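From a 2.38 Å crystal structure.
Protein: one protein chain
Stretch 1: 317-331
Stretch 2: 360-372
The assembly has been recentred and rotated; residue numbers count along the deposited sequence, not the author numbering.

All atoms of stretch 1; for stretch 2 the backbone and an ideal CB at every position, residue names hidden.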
ATOM      1  N   GLY A 317       2.460 -12.014 -10.168  1.00 54.71           N
ATOM      2  CA  GLY A 317       3.334 -12.865 -10.939  1.00 53.79           C
ATOM      3  C   GLY A 317       3.236 -12.505 -12.405  1.00 56.79           C
ATOM      4  O   GLY A 317       2.516 -11.562 -12.787  1.00 57.58           O
ATOM      5  N   ILE A 318       3.938 -13.267 -13.243  1.00 56.30           N
ATOM      6  CA  ILE A 318       3.960 -12.973 -14.651  1.00 55.47           C
ATOM      7  C   ILE A 318       2.936 -13.822 -15.395  1.00 56.34           C
ATOM      8  O   ILE A 318       2.967 -15.061 -15.315  1.00 55.06           O
ATOM      9  CB  ILE A 318       5.371 -13.192 -15.206  1.00 55.72           C
ATOM     10  CG1 ILE A 318       6.363 -12.285 -14.489  1.00 48.95           C
ATOM     11  CG2 ILE A 318       5.370 -12.908 -16.678  1.00 44.15           C
ATOM     12  CD1 ILE A 318       7.770 -12.483 -14.921  1.00 50.67           C
ATOM     13  N   PHE A 319       2.051 -13.152 -16.138  1.00 54.54           N
ATOM     14  CA  PHE A 319       0.908 -13.809 -16.771  1.00 54.83           C
ATOM     15  C   PHE A 319       0.830 -13.463 -18.218  1.00 55.16           C
ATOM     16  O   PHE A 319       1.213 -12.373 -18.588  1.00 56.96           O
ATOM     17  CB  PHE A 319      -0.388 -13.370 -16.100  1.00 54.42           C
ATOM     18  CG  PHE A 319      -0.666 -14.073 -14.808  1.00 57.23           C
ATOM     19  CD1 PHE A 319      -0.159 -13.587 -13.610  1.00 55.97           C
ATOM     20  CD2 PHE A 319      -1.433 -15.239 -14.790  1.00 59.05           C
ATOM     21  CE1 PHE A 319      -0.400 -14.261 -12.398  1.00 57.57           C
ATOM     22  CE2 PHE A 319      -1.689 -15.910 -13.593  1.00 46.59           C
ATOM     23  CZ  PHE A 319      -1.161 -15.415 -12.396  1.00 55.76           C
ATOM     24  N   THR A 320       0.346 -14.390 -19.039  1.00 56.91           N
ATOM     25  CA  THR A 320       0.113 -14.106 -20.448  1.00 59.84           C
ATOM     26  C   THR A 320      -1.142 -13.244 -20.597  1.00 59.49           C
ATOM     27  O   THR A 320      -2.179 -13.517 -19.973  1.00 59.78           O
ATOM     28  CB  THR A 320      -0.068 -15.389 -21.253  1.00 59.89           C
ATOM     29  OG1 THR A 320      -0.937 -16.272 -20.537  1.00 65.38           O
ATOM     30  CG2 THR A 320       1.245 -16.165 -21.357  1.00 64.80           C
ATOM     31  N   THR A 321      -1.036 -12.204 -21.411  1.00 57.80           N
ATOM     32  CA  THR A 321      -2.196 -11.374 -21.749  1.00 57.80           C
ATOM     33  C   THR A 321      -2.870 -11.807 -23.065  1.00 60.55           C
ATOM     34  O   THR A 321      -3.992 -11.374 -23.352  1.00 64.62           O
ATOM     35  CB  THR A 321      -1.819  -9.889 -21.823  1.00 54.56           C
ATOM     36  OG1 THR A 321      -0.750  -9.716 -22.749  1.00 62.07           O
ATOM     37  CG2 THR A 321      -1.232  -9.419 -20.551  1.00 50.40           C
ATOM     38  N   ALA A 322      -2.177 -12.639 -23.859  1.00 60.09           N
ATOM     39  CA  ALA A 322      -2.677 -13.226 -25.116  1.00 58.13           C
ATOM     40  C   ALA A 322      -2.125 -14.660 -25.213  1.00 57.79           C
ATOM     41  O   ALA A 322      -1.312 -15.027 -24.390  1.00 59.29           O
ATOM     42  CB  ALA A 322      -2.222 -12.388 -26.312  1.00 56.50           C
ATOM     43  N   PRO A 323      -2.567 -15.498 -26.155  1.00 57.26           N
ATOM     44  CA  PRO A 323      -1.896 -16.790 -26.348  1.00 57.06           C
ATOM     45  C   PRO A 323      -0.487 -16.588 -26.920  1.00 56.69           C
ATOM     46  O   PRO A 323      -0.288 -15.794 -27.845  1.00 54.13           O
ATOM     47  CB  PRO A 323      -2.791 -17.518 -27.369  1.00 55.16           C
ATOM     48  CG  PRO A 323      -4.059 -16.772 -27.391  1.00 54.36           C
ATOM     49  CD  PRO A 323      -3.712 -15.345 -27.070  1.00 56.80           C
ATOM     50  N   ILE A 324       0.494 -17.269 -26.346  1.00 56.82           N
ATOM     51  CA  ILE A 324       1.853 -17.174 -26.868  1.00 55.43           C
ATOM     52  C   ILE A 324       2.226 -18.472 -27.553  1.00 57.70           C
ATOM     53  O   ILE A 324       2.006 -19.555 -27.015  1.00 60.76           O
ATOM     54  CB  ILE A 324       2.851 -16.821 -25.737  1.00 56.95           C
ATOM     55  CG1 ILE A 324       2.484 -15.467 -25.096  1.00 45.66           C
ATOM     56  CG2 ILE A 324       4.288 -16.795 -26.262  1.00 53.98           C
ATOM     57  CD1 ILE A 324       3.449 -15.014 -24.032  1.00 51.80           C
ATOM     58  N   GLN A 325       2.789 -18.362 -28.747  1.00 57.36           N
ATOM     59  CA  GLN A 325       3.158 -19.542 -29.507  1.00 56.12           C
ATOM     60  C   GLN A 325       4.636 -19.876 -29.437  1.00 54.49           C
ATOM     61  O   GLN A 325       5.481 -18.999 -29.223  1.00 52.31           O
ATOM     62  CB  GLN A 325       2.688 -19.401 -30.942  1.00 56.97           C
ATOM     63  CG  GLN A 325       1.144 -19.588 -31.060  1.00 59.31           C
ATOM     64  CD  GLN A 325       0.854 -19.505 -32.569  1.00 58.49           C
ATOM     65  OE1 GLN A 325       0.734 -20.611 -33.286  1.00 67.35           O
ATOM     66  NE2 GLN A 325       0.783 -18.205 -33.113  1.00 61.14           N
ATOM     67  N   LYS A 326       4.920 -21.166 -29.607  1.00 54.26           N
ATOM     68  CA  LYS A 326       6.277 -21.700 -29.525  1.00 54.20           C
ATOM     69  C   LYS A 326       7.207 -20.918 -30.442  1.00 53.82           C
ATOM     70  O   LYS A 326       6.936 -20.820 -31.625  1.00 54.21           O
ATOM     71  CB  LYS A 326       6.284 -23.181 -29.948  1.00 52.40           C
ATOM     72  CG  LYS A 326       7.610 -23.867 -29.685  1.00 52.50           C
ATOM     73  CD  LYS A 326       7.736 -25.202 -30.393  1.00 52.68           C
ATOM     74  CE  LYS A 326       8.811 -26.025 -29.695  1.00 58.43           C
ATOM     75  NZ  LYS A 326       9.010 -27.322 -30.408  1.00 59.64           N
ATOM     76  N   GLY A 327       8.280 -20.337 -29.902  1.00 53.90           N
ATOM     77  CA  GLY A 327       9.230 -19.608 -30.755  1.00 55.30           C
ATOM     78  C   GLY A 327       9.136 -18.104 -30.522  1.00 54.77           C
ATOM     79  O   GLY A 327      10.100 -17.352 -30.771  1.00 57.38           O
ATOM     80  N   GLU A 328       7.979 -17.673 -30.017  1.00 52.04           N
ATOM     81  CA  GLU A 328       7.625 -16.259 -29.970  1.00 52.43           C
ATOM     82  C   GLU A 328       8.304 -15.477 -28.810  1.00 51.06           C
ATOM     83  O   GLU A 328       8.284 -15.891 -27.633  1.00 46.11           O
ATOM     84  CB  GLU A 328       6.092 -16.132 -29.946  1.00 52.86           C
ATOM     85  CG  GLU A 328       5.524 -14.722 -30.064  1.00 57.33           C
ATOM     86  CD  GLU A 328       4.042 -14.657 -29.703  1.00 56.78           C
ATOM     87  OE1 GLU A 328       3.348 -15.717 -29.907  1.00 61.22           O
ATOM     88  OE2 GLU A 328       3.568 -13.536 -29.216  1.00 65.40           O
ATOM     89  N   ALA A 329       8.909 -14.341 -29.162  1.00 50.31           N
ATOM     90  CA  ALA A 329       9.545 -13.457 -28.196  1.00 49.64           C
ATOM     91  C   ALA A 329       8.497 -12.996 -27.162  1.00 51.22           C
ATOM     92  O   ALA A 329       7.336 -12.789 -27.507  1.00 53.87           O
ATOM     93  CB  ALA A 329      10.189 -12.263 -28.908  1.00 45.02           C
ATOM     94  N   PHE A 330       8.897 -12.911 -25.896  1.00 51.32           N
ATOM     95  CA  PHE A 330       8.052 -12.386 -24.846  1.00 51.24           C
ATOM     96  C   PHE A 330       8.223 -10.905 -24.925  1.00 52.22           C
ATOM     97  O   PHE A 330       9.337 -10.430 -25.184  1.00 53.94           O
ATOM     98  CB  PHE A 330       8.564 -12.807 -23.500  1.00 46.82           C
ATOM     99  CG  PHE A 330       8.279 -14.219 -23.160  1.00 52.03           C
ATOM    100  CD1 PHE A 330       6.976 -14.635 -22.906  1.00 49.84           C
ATOM    101  CD2 PHE A 330       9.321 -15.140 -23.037  1.00 51.08           C
ATOM    102  CE1 PHE A 330       6.706 -15.948 -22.555  1.00 50.38           C
ATOM    103  CE2 PHE A 330       9.055 -16.457 -22.704  1.00 53.71           C
ATOM    104  CZ  PHE A 330       7.745 -16.866 -22.459  1.00 49.19           C
ATOM    105  N   SER A 331       7.138 -10.177 -24.694  1.00 52.72           N
ATOM    106  CA  SER A 331       7.210  -8.728 -24.680  1.00 55.40           C
ATOM    107  C   SER A 331       6.096  -8.117 -23.842  1.00 58.69           C
ATOM    108  O   SER A 331       5.129  -8.801 -23.470  1.00 58.77           O
ATOM    109  CB  SER A 331       7.164  -8.194 -26.107  1.00 54.93           C
ATOM    110  OG  SER A 331       5.835  -8.197 -26.586  1.00 53.73           O
ATOM    111  N   UNK A 360      12.400 -16.171 -25.718  1.00 57.25           N
ATOM    112  CA  UNK A 360      11.302 -16.762 -26.527  1.00 57.24           C
ATOM    113  C   UNK A 360      10.627 -17.973 -25.864  1.00 59.68           C
ATOM    114  O   UNK A 360      11.291 -18.705 -25.069  1.00 61.70           O
ATOM    115  CB  UNK A 360      11.845 -17.187 -27.893  1.00 57.24           C
ATOM    116  N   UNK A 361       9.321 -18.204 -26.203  1.00 58.13           N
ATOM    117  CA  UNK A 361       8.604 -19.352 -25.608  1.00 56.94           C
ATOM    118  C   UNK A 361       9.150 -20.682 -26.157  1.00 55.39           C
ATOM    119  O   UNK A 361       9.448 -20.800 -27.366  1.00 54.57           O
ATOM    120  CB  UNK A 361       7.104 -19.247 -25.888  1.00 56.94           C
ATOM    121  N   UNK A 362       9.255 -21.702 -25.302  1.00 55.32           N
ATOM    122  CA  UNK A 362       9.623 -23.030 -25.837  1.00 53.34           C
ATOM    123  C   UNK A 362       8.429 -23.944 -26.106  1.00 53.13           C
ATOM    124  O   UNK A 362       8.589 -25.043 -26.611  1.00 57.34           O
ATOM    125  CB  UNK A 362      10.569 -23.731 -24.860  1.00 53.34           C
ATOM    126  N   UNK A 363       7.237 -23.482 -25.764  1.00 52.72           N
ATOM    127  CA  UNK A 363       5.999 -24.186 -26.091  1.00 52.31           C
ATOM    128  C   UNK A 363       4.856 -23.178 -26.089  1.00 54.35           C
ATOM    129  O   UNK A 363       4.989 -22.092 -25.522  1.00 54.90           O
ATOM    130  CB  UNK A 363       5.729 -25.324 -25.105  1.00 52.31           C
ATOM    131  N   UNK A 364       3.734 -23.559 -26.688  1.00 54.59           N
ATOM    132  CA  UNK A 364       2.512 -22.769 -26.642  1.00 56.09           C
ATOM    133  C   UNK A 364       2.070 -22.471 -25.213  1.00 57.46           C
ATOM    134  O   UNK A 364       2.041 -23.366 -24.386  1.00 60.76           O
ATOM    135  CB  UNK A 364       1.393 -23.496 -27.389  1.00 56.09           C
ATOM    136  N   UNK A 365       1.718 -21.225 -24.929  1.00 56.47           N
ATOM    137  CA  UNK A 365       1.143 -20.871 -23.636  1.00 57.05           C
ATOM    138  C   UNK A 365      -0.232 -20.267 -23.894  1.00 59.43           C
ATOM    139  O   UNK A 365      -0.359 -19.353 -24.718  1.00 58.10           O
ATOM    140  CB  UNK A 365       2.042 -19.902 -22.866  1.00 57.05           C
ATOM    141  N   UNK A 366      -1.271 -20.799 -23.243  1.00 62.31           N
ATOM    142  CA  UNK A 366      -2.613 -20.216 -23.346  1.00 63.38           C
ATOM    143  C   UNK A 366      -2.651 -18.782 -22.773  1.00 64.36           C
ATOM    144  O   UNK A 366      -1.797 -18.418 -21.955  1.00 64.91           O
ATOM    145  CB  UNK A 366      -3.624 -21.101 -22.614  1.00 63.38           C
ATOM    146  N   UNK A 367      -3.610 -17.966 -23.201  1.00 64.48           N
ATOM    147  CA  UNK A 367      -3.760 -16.624 -22.619  1.00 65.11           C
ATOM    148  C   UNK A 367      -4.200 -16.804 -21.187  1.00 67.36           C
ATOM    149  O   UNK A 367      -4.711 -17.872 -20.840  1.00 69.55           O
ATOM    150  CB  UNK A 367      -4.758 -15.766 -23.399  1.00 65.11           C
ATOM    151  N   UNK A 368      -3.981 -15.783 -20.357  1.00 68.33           N
ATOM    152  CA  UNK A 368      -4.441 -15.771 -18.962  1.00 68.84           C
ATOM    153  C   UNK A 368      -3.863 -16.843 -18.060  1.00 67.26           C
ATOM    154  O   UNK A 368      -4.507 -17.267 -17.098  1.00 68.64           O
ATOM    155  CB  UNK A 368      -5.965 -15.902 -18.940  1.00 68.84           C
ATOM    156  N   UNK A 369      -2.650 -17.272 -18.367  1.00 63.45           N
ATOM    157  CA  UNK A 369      -2.015 -18.342 -17.633  1.00 59.78           C
ATOM    158  C   UNK A 369      -0.732 -17.792 -17.041  1.00 58.48           C
ATOM    159  O   UNK A 369      -0.018 -17.025 -17.698  1.00 58.18           O
ATOM    160  CB  UNK A 369      -1.748 -19.556 -18.525  1.00 59.78           C
ATOM    161  N   UNK A 370      -0.457 -18.139 -15.789  1.00 55.10           N
ATOM    162  CA  UNK A 370       0.792 -17.742 -15.207  1.00 53.38           C
ATOM    163  C   UNK A 370       1.944 -18.506 -15.826  1.00 55.81           C
ATOM    164  O   UNK A 370       1.882 -19.742 -15.968  1.00 56.05           O
ATOM    165  CB  UNK A 370       0.762 -17.948 -13.691  1.00 53.38           C
ATOM    166  N   UNK A 371       2.998 -17.759 -16.159  1.00 56.50           N
ATOM    167  CA  UNK A 371       4.242 -18.298 -16.690  1.00 56.25           C
ATOM    168  C   UNK A 371       4.916 -19.181 -15.666  1.00 57.05           C
ATOM    169  O   UNK A 371       4.887 -18.918 -14.490  1.00 61.97           O
ATOM    170  CB  UNK A 371       5.183 -17.171 -17.119  1.00 56.25           C
ATOM    171  N   UNK A 372       5.593 -20.187 -16.171  1.00 57.27           N
ATOM    172  CA  UNK A 372       6.103 -21.297 -15.426  1.00 55.91           C
ATOM    173  C   UNK A 372       7.455 -21.613 -16.110  1.00 56.08           C
ATOM    174  O   UNK A 372       7.708 -21.137 -17.218  1.00 56.06           O
ATOM    175  CB  UNK A 372       5.135 -22.482 -15.414  1.00 55.91           C
TER

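Position 360 has its CA-to-CB bond sideways to stretch 1, with the ideal CB 3.4 Å from Gly327 O. A long donor side chain could return to that carbonyl, though many polar residues would fit. It is Arg360, whose NH1 donates to Gly327 O at 2.9 Å (166°), with the oxygen near the guanidinium plane.

Position 361 points toward stretch 1. Its ideal CB lies 3.7 Å from Gln325 O and 3.8 Å from Ile324 CG2, so a small apolar residue suits. Ala361 meets Ile324 through CB to CG2 (3.7 Å), and its backbone holds the turn: Gly327 N donates to Ala361 O (2.8 Å), Ala361 N to Glu328 O (2.9 Å).

Positions 362 and 363 point away and leave the choice wide; they are Val362 and Arg363.

At 364 the bond runs sideways, and the ideal CB sits 4.8 Å from Lys326 N. A short acceptor, Asp or Asn for instance, could reach this donor. Asp364 does: chi1 of -64° (m) brings OD1 to 3.1 Å from Lys326 N, a hydrogen bond at 158°.

Position 365 forms an antiparallel pair with Ile324: the N of 365 donates to Ile324 O (2.7 Å), and Ile324 N donates to the O of 365 (2.8 Å). The ideal CB, 4.1 Å from Thr320 CG2, favours an aliphatic residue such as Val, Leu or Ile. Ile365 sets CG2 3.7 Å from Thr320 CG2 and CD1 3.9 Å from Phe330 CE1, at the ring edge.

Position 366 points away, and phi of -63° admits proline among others; it is Pro366.

At 367 the ideal CB is already 3.4 Å from Ala322 C, which favours a small residue. Ala367 rests its CB 3.9 Å from Pro323 CD.

Position 368, at phi/psi 62/29, adopts a left-handed conformation to which Gly, Asn and Asp are well suited. Asp368 points away, while its N donates to Thr320 O (2.9 Å).

Position 369 points away overall, allowing several polar or branched residues. Thr369 turns OG1 back to Ala367 O (3.0 Å); its backbone N donates to Thr320 OG1 (2.9 Å), and its O accepts from Thr320 N (3.0 Å).

At 370 an ideal CB would lie 3.2 Å from Phe319 CE2, a tight approach that favours glycine. Gly370 lays its CA over one face of that ring.

Position 371 points toward stretch 1, beside Ile318 and Thr320, and calls for an aliphatic residue. Ile371 packs CG1 on Ile318 CG2 (3.7 Å) and CD1 on Thr320 CG2 (3.8 Å), while its N donates to Ile318 O (2.8 Å).

Position 372 points away, unconstrained by stretch 1; it is Val372.

Stretch 2 360-372: RAVRDIPADTGIV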
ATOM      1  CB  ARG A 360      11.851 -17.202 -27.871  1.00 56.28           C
ATOM      2  CG  ARG A 360      12.397 -16.075 -28.709  1.00 58.98           C
ATOM      3  CD  ARG A 360      13.083 -16.563 -29.974  1.00 55.61           C
ATOM      4  NE  ARG A 360      13.555 -15.431 -30.768  1.00 65.81           N
ATOM      5  CZ  ARG A 360      12.854 -14.860 -31.752  1.00 67.85           C
ATOM      6  NH1 ARG A 360      11.634 -15.303 -32.055  1.00 62.08           N
ATOM      7  NH2 ARG A 360      13.372 -13.842 -32.433  1.00 63.20           N
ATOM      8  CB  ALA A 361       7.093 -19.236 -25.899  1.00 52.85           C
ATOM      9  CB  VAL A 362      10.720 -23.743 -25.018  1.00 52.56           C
ATOM     10  CG1 VAL A 362      11.919 -22.836 -24.859  1.00 54.02           C
ATOM     11  CG2 VAL A 362      10.198 -24.238 -23.668  1.00 48.80           C
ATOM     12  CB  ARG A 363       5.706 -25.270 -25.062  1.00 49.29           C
ATOM     13  CG  ARG A 363       5.650 -24.756 -23.615  1.00 50.48           C
ATOM     14  CD  ARG A 363       5.613 -25.864 -22.580  1.00 51.77           C
ATOM     15  NE  ARG A 363       5.121 -25.418 -21.277  1.00 54.86           N
ATOM     16  CZ  ARG A 363       4.915 -26.239 -20.247  1.00 60.27           C
ATOM     17  NH1 ARG A 363       5.160 -27.537 -20.385  1.00 58.60           N
ATOM     18  NH2 ARG A 363       4.472 -25.778 -19.079  1.00 52.71           N
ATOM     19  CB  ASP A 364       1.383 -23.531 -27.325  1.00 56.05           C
ATOM     20  CG  ASP A 364       1.627 -23.748 -28.810  1.00 55.88           C
ATOM     21  OD1 ASP A 364       2.561 -23.131 -29.386  1.00 50.96           O
ATOM     22  OD2 ASP A 364       0.907 -24.522 -29.472  1.00 50.80           O
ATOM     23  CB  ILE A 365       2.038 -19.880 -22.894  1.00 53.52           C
ATOM     24  CG1 ILE A 365       3.515 -20.230 -23.115  1.00 52.15           C
ATOM     25  CG2 ILE A 365       1.698 -19.874 -21.411  1.00 60.12           C
ATOM     26  CD1 ILE A 365       4.497 -19.180 -22.640  1.00 49.36           C
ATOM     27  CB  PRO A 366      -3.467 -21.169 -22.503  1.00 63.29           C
ATOM     28  CG  PRO A 366      -2.674 -22.467 -22.456  1.00 63.81           C
ATOM     29  CD  PRO A 366      -1.253 -22.017 -22.402  1.00 62.59           C
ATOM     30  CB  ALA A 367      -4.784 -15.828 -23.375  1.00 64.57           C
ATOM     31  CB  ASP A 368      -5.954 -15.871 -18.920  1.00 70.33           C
ATOM     32  CG  ASP A 368      -6.586 -14.541 -18.894  1.00 82.37           C
ATOM     33  OD1 ASP A 368      -6.706 -14.016 -17.753  1.00 96.65           O
ATOM     34  OD2 ASP A 368      -6.950 -13.936 -19.950  1.00 82.88           O
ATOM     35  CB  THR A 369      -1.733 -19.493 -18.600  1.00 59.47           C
ATOM     36  OG1 THR A 369      -2.927 -19.736 -19.349  1.00 60.39           O
ATOM     37  CG2 THR A 369      -1.496 -20.817 -17.856  1.00 58.74           C
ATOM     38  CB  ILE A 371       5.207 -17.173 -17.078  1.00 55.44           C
ATOM     39  CG1 ILE A 371       4.557 -16.246 -18.095  1.00 56.35           C
ATOM     40  CG2 ILE A 371       6.489 -17.756 -17.696  1.00 56.36           C
ATOM     41  CD1 ILE A 371       4.387 -16.876 -19.417  1.00 41.08           C
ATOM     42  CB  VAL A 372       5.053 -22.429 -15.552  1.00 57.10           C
ATOM     43  CG1 VAL A 372       5.531 -23.570 -16.404  1.00 53.02           C
ATOM     44  CG2 VAL A 372       4.465 -22.827 -14.194  1.00 50.09           C
TER
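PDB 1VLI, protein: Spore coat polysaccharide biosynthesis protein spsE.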